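Local structure of putative glucose-6-phosphate 1-epimerase (Salmonella typhimurium, 2HTA) at residues K52-L57 / L62-P67; V73-N78 / Y275-C280; T80-K83 / A87-G90. The protein probably interconverts the alpha and beta anomers of glucose 6-phosphate, acting as a hexose-6-phosphate 1-epimerase of the galactose mutarotase-like superfamily. All coordinates share one frame; numbering follows the deposited sequence.

Following the chain from its N terminus, contact 1 comes first and closes the beta hairpin of strands 51-56 and 61-67 in the five-stranded antiparallel sheet. The chain then enters the long segment between strands 61-67 and 94-95, which carries both halves of contact 3 and the first half of contact 2. Contact 3 closes a short loop between 80-83 and 87-90, and it is nested inside the far larger loop closed by contact 2, where 73-78 meets 275-280 at the start of strand 278-286. Contact 2 thereby ties the region beside the hairpin to the sheet carrying His179, while Leu88 of contact 3 packs back on Ala56 and Leu63 of contact 1.

Contact 1: K52-L57 / L62-P67; sequences KASFAL and LLSWKP
Lys52 and Lys66 pair through two backbone hydrogen bonds at one end of an antiparallel beta hairpin, Lys52 N to Lys66 O and Lys66 N to Lys52 O. Further along, Ser54 N donates to Ser64 O. The regular pairing then breaks at a classic beta bulge, where Leu63 and Ser64 both face Ser54: Leu63 N reaches Ser54 O at 2.8 Å, whereas the bond from Ser64 N to the same oxygen is weak at 3.5 Å. The extra residue shifts the register by one, bringing Phe55 opposite Leu62.

A second polar link joins the serine side chains, Ser54 OG and Ser64 OG lying 2.9 Å apart in a hydrogen bond. Both hydroxyls sit between their own backbone N and carbonyl carbon (chi1 55° and 70°), which brings them together on the sheet face shared with Lys52 and Lys66. A water 2.8 Å from Ser64 OG also donates weakly to Lys52 O.

Apolar contacts line the face of Ala53, Phe55, Leu62 and Trp65. Leu62 CD1 lies over one face of the Phe55 ring in a CH-pi contact, 3.9 Å from its centroid and displaced toward the rim at CE1 and CZ. Ala53 CB approaches the edge of the Trp65 indole, 4.4 Å from Trp65 CD1. Leu63, at the bulge, instead points at the other strand, and its CD1 lies 3.7 Å from Phe55 C.

Helix 14-22 covers the serine face through Ile17, Ile20 and Phe21. Beneath the other face, Leu62 and Trp65 pack on strand 162-169, Trp65 NE1 is hydrogen-bonded to Gly159 O, and the Phe55 ring meets Phe156 edge-to-face. Strand 41-48 continues the sheet beyond Ala53 and Phe55.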
# COMPACT_ATOMS: atom_id res chain seq x y z
N LYS A 52 12.73 8.68 -6.90
CA LYS A 52 11.72 8.60 -7.95
C LYS A 52 10.51 7.92 -7.34
O LYS A 52 10.65 6.91 -6.67
CB LYS A 52 12.24 7.75 -9.11
CG LYS A 52 13.28 8.50 -9.94
CD LYS A 52 13.74 7.61 -11.10
CE LYS A 52 14.76 8.39 -11.97
NZ LYS A 52 15.61 7.48 -12.80
N ALA A 53 9.33 8.48 -7.56
CA ALA A 53 8.10 7.88 -7.01
C ALA A 53 6.93 8.29 -7.88
O ALA A 53 6.99 9.28 -8.63
CB ALA A 53 7.88 8.40 -5.55
N SER A 54 5.82 7.56 -7.80
CA SER A 54 4.68 7.98 -8.64
C SER A 54 3.42 7.55 -7.93
O SER A 54 3.44 6.60 -7.13
CB SER A 54 4.75 7.33 -10.04
OG SER A 54 4.85 5.90 -9.99
N PHE A 55 2.32 8.22 -8.27
CA PHE A 55 1.06 8.02 -7.61
C PHE A 55 -0.03 8.03 -8.68
O PHE A 55 0.11 8.69 -9.70
CB PHE A 55 0.76 9.23 -6.75
CG PHE A 55 1.68 9.42 -5.58
CD1 PHE A 55 1.31 8.98 -4.30
CD2 PHE A 55 2.88 10.10 -5.75
CE1 PHE A 55 2.21 9.18 -3.21
CE2 PHE A 55 3.76 10.32 -4.67
CZ PHE A 55 3.41 9.87 -3.41
N ALA A 56 -1.14 7.34 -8.43
CA ALA A 56 -2.35 7.67 -9.17
C ALA A 56 -3.19 8.58 -8.27
O ALA A 56 -3.29 8.35 -7.03
CB ALA A 56 -3.14 6.38 -9.50
N LEU A 57 -3.87 9.56 -8.89
CA LEU A 57 -4.89 10.33 -8.18
C LEU A 57 -5.98 9.41 -7.70
O LEU A 57 -6.53 9.62 -6.60
CB LEU A 57 -5.51 11.45 -9.04
CG LEU A 57 -4.53 12.60 -9.31
CD1 LEU A 57 -5.15 13.62 -10.29
CD2 LEU A 57 -4.12 13.34 -7.99
N LEU A 62 0.03 5.20 -4.06
CA LEU A 62 1.46 5.19 -4.29
C LEU A 62 1.80 3.94 -5.12
O LEU A 62 1.63 2.84 -4.68
CB LEU A 62 2.19 5.19 -2.93
CG LEU A 62 3.73 5.14 -2.98
CD1 LEU A 62 4.40 6.32 -3.71
CD2 LEU A 62 4.24 5.04 -1.50
N LEU A 63 2.29 4.14 -6.32
CA LEU A 63 2.59 3.07 -7.28
C LEU A 63 4.02 2.57 -7.17
O LEU A 63 4.29 1.38 -7.37
CB LEU A 63 2.44 3.63 -8.70
CG LEU A 63 1.09 4.27 -9.02
CD1 LEU A 63 1.01 4.91 -10.39
CD2 LEU A 63 0.01 3.17 -8.88
N SER A 64 4.94 3.48 -6.84
CA SER A 64 6.39 3.09 -6.89
C SER A 64 7.18 4.06 -6.01
O SER A 64 6.75 5.20 -5.84
CB SER A 64 6.95 3.10 -8.34
OG SER A 64 7.05 4.41 -8.87
N TRP A 65 8.33 3.62 -5.52
CA TRP A 65 9.21 4.44 -4.73
C TRP A 65 10.59 3.80 -4.88
O TRP A 65 10.78 2.62 -4.59
CB TRP A 65 8.77 4.50 -3.23
CG TRP A 65 9.82 5.13 -2.34
CD1 TRP A 65 10.40 6.38 -2.51
CD2 TRP A 65 10.49 4.52 -1.23
NE1 TRP A 65 11.31 6.60 -1.50
CE2 TRP A 65 11.44 5.45 -0.75
CE3 TRP A 65 10.37 3.26 -0.58
CZ2 TRP A 65 12.29 5.19 0.36
CZ3 TRP A 65 11.19 3.00 0.54
CH2 TRP A 65 12.17 3.95 0.97
N LYS A 66 11.57 4.63 -5.30
CA LYS A 66 12.91 4.17 -5.46
C LYS A 66 13.83 5.29 -4.99
O LYS A 66 13.98 6.30 -5.70
CB LYS A 66 13.17 3.87 -6.92
CG LYS A 66 14.57 3.31 -7.22
CD LYS A 66 14.56 2.89 -8.70
CE LYS A 66 15.82 3.28 -9.36
NZ LYS A 66 16.92 2.36 -8.90
N PRO A 67 14.40 5.15 -3.77
CA PRO A 67 15.33 6.14 -3.33
C PRO A 67 16.65 5.93 -4.09
O PRO A 67 16.94 4.82 -4.55
CB PRO A 67 15.49 5.86 -1.83
CG PRO A 67 14.95 4.54 -1.59
CD PRO A 67 14.24 4.05 -2.79
O HOH W 1 9.83 4.66 -8.58

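Contact 2: V73-N78 / Y275-C280; sequences VLWLSN and YKTFVC
Beside the probable substrate site of this mutarotase-like fold, the indole of Trp75 reaches from the loop after strand 61-67 to the start of strand 278-286. CG of Trp75 is anti to the backbone N (chi1 -179°), which lays the indole against Thr277 and Phe278.

Most of the contact is made by Phe278 over one face of the indole. Phe278 CB lies above the five-membered ring, 3.8 Å from its centroid in a CH-pi contact, with Trp75 CG only 3.5 Å away from this CB. Phe278 CD2 sits over the centre of the indole. The two rings do not lie flat on each other: the planes of the Phe278 ring and the six-membered ring of Trp75 are inclined at 37°, giving an oblique aromatic pair. Against the opposite face of the indole lies the backbone Ser77 N, so that the ring is held between its own loop and the strand.

At the indole edge, Trp75 NE1 makes a weak hydrogen bond to Thr277 OG1, 3.1 Å long but bent to 128°.

Trp75 lies close to Arg89, a probable substrate-binding residue, and its backbone is hydrogen-bonded to Gly91 and Tyr181. The Phe278 ring meets that of Tyr181, on strand 172-183, while Phe278 O accepts a hydrogen bond from Asn258 ND2 at the end of strand 253-258.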
# COMPACT_ATOMS: atom_id res chain seq x y z
N VAL A 73 11.59 -0.20 -4.54
CA VAL A 73 11.19 -0.78 -3.26
C VAL A 73 9.78 -1.39 -3.33
O VAL A 73 9.52 -2.39 -2.68
CB VAL A 73 11.24 0.26 -2.17
CG1 VAL A 73 10.76 -0.33 -0.81
CG2 VAL A 73 12.68 0.72 -2.01
N LEU A 74 8.87 -0.72 -4.02
CA LEU A 74 7.51 -1.22 -4.18
C LEU A 74 7.32 -1.98 -5.47
O LEU A 74 7.83 -1.59 -6.50
CB LEU A 74 6.52 -0.04 -4.18
CG LEU A 74 6.50 0.80 -2.88
CD1 LEU A 74 5.63 2.01 -3.10
CD2 LEU A 74 6.00 -0.09 -1.67
N TRP A 75 6.52 -3.02 -5.42
CA TRP A 75 6.23 -3.84 -6.60
C TRP A 75 4.93 -3.29 -7.18
O TRP A 75 3.99 -2.94 -6.43
CB TRP A 75 6.03 -5.26 -6.15
CG TRP A 75 5.73 -6.26 -7.25
CD1 TRP A 75 6.66 -7.02 -7.97
CD2 TRP A 75 4.45 -6.63 -7.73
NE1 TRP A 75 6.00 -7.82 -8.86
CE2 TRP A 75 4.65 -7.61 -8.75
CE3 TRP A 75 3.13 -6.25 -7.39
CZ2 TRP A 75 3.60 -8.19 -9.42
CZ3 TRP A 75 2.08 -6.83 -8.08
CH2 TRP A 75 2.31 -7.80 -9.07
N LEU A 76 4.86 -3.23 -8.51
CA LEU A 76 3.68 -2.81 -9.23
C LEU A 76 3.44 -3.86 -10.33
O LEU A 76 4.39 -4.33 -10.93
CB LEU A 76 3.90 -1.46 -9.87
CG LEU A 76 2.71 -0.79 -10.59
CD1 LEU A 76 1.60 -0.39 -9.66
CD2 LEU A 76 3.23 0.41 -11.35
N SER A 77 2.19 -4.25 -10.54
CA SER A 77 1.87 -5.30 -11.53
C SER A 77 2.00 -4.78 -12.96
O SER A 77 1.38 -3.76 -13.33
CB SER A 77 0.45 -5.82 -11.30
OG SER A 77 0.07 -6.75 -12.34
N ASN A 78 2.80 -5.47 -13.76
CA ASN A 78 2.92 -5.20 -15.19
C ASN A 78 1.60 -5.53 -15.96
O ASN A 78 1.42 -5.18 -17.17
CB ASN A 78 4.14 -5.95 -15.78
CG ASN A 78 4.49 -5.50 -17.24
OD1 ASN A 78 4.66 -6.35 -18.15
ND2 ASN A 78 4.56 -4.18 -17.48
N TYR A 275 3.75 -13.35 -8.31
CA TYR A 275 3.96 -13.73 -6.91
C TYR A 275 5.42 -13.97 -6.55
O TYR A 275 5.79 -13.85 -5.40
CB TYR A 275 3.16 -14.97 -6.54
CG TYR A 275 3.82 -16.26 -7.08
CD1 TYR A 275 4.59 -17.09 -6.23
CD2 TYR A 275 3.74 -16.59 -8.43
CE1 TYR A 275 5.22 -18.23 -6.71
CE2 TYR A 275 4.37 -17.72 -8.92
CZ TYR A 275 5.10 -18.54 -8.05
OH TYR A 275 5.70 -19.67 -8.56
N LYS A 276 6.26 -14.29 -7.54
CA LYS A 276 7.67 -14.49 -7.34
C LYS A 276 8.44 -13.27 -6.80
O LYS A 276 9.43 -13.45 -6.13
CB LYS A 276 8.34 -14.94 -8.64
CG LYS A 276 7.96 -16.40 -8.93
CD LYS A 276 8.64 -16.93 -10.17
CE LYS A 276 8.40 -18.45 -10.27
NZ LYS A 276 9.22 -19.09 -11.36
N THR A 277 8.00 -12.06 -7.15
CA THR A 277 8.80 -10.88 -6.87
C THR A 277 8.14 -9.85 -5.95
O THR A 277 8.58 -8.68 -5.89
CB THR A 277 9.31 -10.21 -8.16
OG1 THR A 277 8.20 -9.99 -9.04
CG2 THR A 277 10.33 -11.16 -8.83
N PHE A 278 7.14 -10.29 -5.18
CA PHE A 278 6.65 -9.43 -4.10
C PHE A 278 6.24 -10.19 -2.86
O PHE A 278 5.92 -11.40 -2.90
CB PHE A 278 5.52 -8.50 -4.59
CG PHE A 278 4.16 -9.17 -4.69
CD1 PHE A 278 3.29 -9.24 -3.58
CD2 PHE A 278 3.74 -9.73 -5.90
CE1 PHE A 278 2.04 -9.87 -3.68
CE2 PHE A 278 2.46 -10.34 -6.01
CZ PHE A 278 1.63 -10.39 -4.91
N VAL A 279 6.23 -9.46 -1.73
CA VAL A 279 5.55 -9.91 -0.52
C VAL A 279 4.79 -8.69 -0.02
O VAL A 279 5.31 -7.56 -0.10
CB VAL A 279 6.54 -10.45 0.56
CG1 VAL A 279 7.49 -9.35 1.10
CG2 VAL A 279 5.84 -11.10 1.72
N CYS A 280 3.57 -8.92 0.46
CA CYS A 280 2.83 -7.85 1.12
C CYS A 280 3.03 -7.86 2.60
O CYS A 280 2.82 -8.89 3.25
CB CYS A 280 1.32 -7.90 0.80
SG CYS A 280 0.97 -7.47 -0.89

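Contact 3: T80-K83 / A87-G90; sequences TPFK and ALRG
Thr80 grips the backbone of Arg89 across a short turn within the long connection between strands 61-67 and 94-95, a turn that presents Arg89 to the probable substrate site. With chi1 at -170° the Thr80 hydroxyl swings away from its own N and faces Arg89, accepting a nearly straight hydrogen bond from Arg89 N, with OG1 and N 2.9 Å apart and an angle of 168° at the hydrogen. The same OG1 donates to Pro81 O at 3.2 Å, so this one hydroxyl links the backbones of both segments. Thr80 CB also packs against Arg89 CB at 3.9 Å. These contacts position the base of the Arg89 side chain; its guanidinium group extends beyond them, with NE in a salt bridge to Asp269 and NH1 hydrogen-bonded to the hydroxyl of Tyr181. Arg89 probably binds the substrate, and its side chain lies near that of the proposed active-site residue His179.

Pro81 takes part mainly through its carbonyl, where Pro81 O lies 3.5 Å from Leu88 CD2. Phe82 follows, its ring folding back to the other segment although its CB starts away from it. The Phe82 and Leu88 side chains cross at about a right angle, and Leu41 of strand 41-48 touches both. One methyl makes the contact with the ring: Leu88 CD2 sits over the centre of one face of Phe82, 3.8 Å from the centroid and 13° off the ring normal.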
# COMPACT_ATOMS: atom_id res chain seq x y z
N THR A 80 -1.57 -4.74 -14.38
CA THR A 80 -2.70 -4.02 -13.81
C THR A 80 -3.38 -3.10 -14.81
O THR A 80 -2.70 -2.41 -15.57
CB THR A 80 -2.33 -3.25 -12.48
OG1 THR A 80 -3.54 -2.78 -11.88
CG2 THR A 80 -1.41 -2.07 -12.74
N PRO A 81 -4.73 -3.10 -14.83
CA PRO A 81 -5.37 -2.04 -15.59
C PRO A 81 -5.09 -0.66 -14.98
O PRO A 81 -4.76 -0.58 -13.79
CB PRO A 81 -6.88 -2.38 -15.45
CG PRO A 81 -6.93 -3.80 -15.09
CD PRO A 81 -5.70 -3.99 -14.20
N PHE A 82 -5.16 0.38 -15.81
CA PHE A 82 -5.21 1.79 -15.40
C PHE A 82 -6.54 2.32 -15.93
O PHE A 82 -6.59 3.01 -16.92
CB PHE A 82 -4.01 2.62 -15.92
CG PHE A 82 -2.75 2.36 -15.15
CD1 PHE A 82 -2.26 3.33 -14.26
CD2 PHE A 82 -2.09 1.14 -15.24
CE1 PHE A 82 -1.11 3.10 -13.53
CE2 PHE A 82 -0.90 0.90 -14.49
CZ PHE A 82 -0.46 1.85 -13.62
N LYS A 83 -7.61 1.97 -15.23
CA LYS A 83 -8.98 2.22 -15.67
C LYS A 83 -9.77 2.88 -14.53
O LYS A 83 -9.63 2.52 -13.34
CB LYS A 83 -9.68 0.90 -15.99
CG LYS A 83 -9.11 0.10 -17.16
CD LYS A 83 -9.37 0.75 -18.50
CE LYS A 83 -9.09 -0.24 -19.66
NZ LYS A 83 -9.06 0.59 -20.92
N ALA A 87 -9.52 -1.09 -9.10
CA ALA A 87 -8.41 -1.11 -8.14
C ALA A 87 -7.11 -1.44 -8.80
O ALA A 87 -7.02 -2.38 -9.60
CB ALA A 87 -8.70 -2.07 -6.98
N LEU A 88 -6.08 -0.68 -8.47
CA LEU A 88 -4.74 -0.90 -9.01
C LEU A 88 -4.03 -2.02 -8.26
O LEU A 88 -4.12 -2.09 -7.01
CB LEU A 88 -3.96 0.39 -8.91
CG LEU A 88 -4.36 1.50 -9.89
CD1 LEU A 88 -4.26 2.86 -9.20
CD2 LEU A 88 -3.54 1.44 -11.22
N ARG A 89 -3.34 -2.91 -9.00
CA ARG A 89 -2.67 -4.06 -8.38
C ARG A 89 -1.18 -3.72 -8.14
O ARG A 89 -0.42 -3.59 -9.10
CB ARG A 89 -2.73 -5.33 -9.25
CG ARG A 89 -2.04 -6.54 -8.64
CD ARG A 89 -2.71 -7.10 -7.38
NE ARG A 89 -4.09 -7.54 -7.63
CZ ARG A 89 -4.91 -7.98 -6.69
NH1 ARG A 89 -4.53 -8.02 -5.40
NH2 ARG A 89 -6.17 -8.38 -7.03
N GLY A 90 -0.79 -3.64 -6.87
CA GLY A 90 0.63 -3.25 -6.55
C GLY A 90 0.67 -1.96 -5.77
O GLY A 90 -0.36 -1.41 -5.39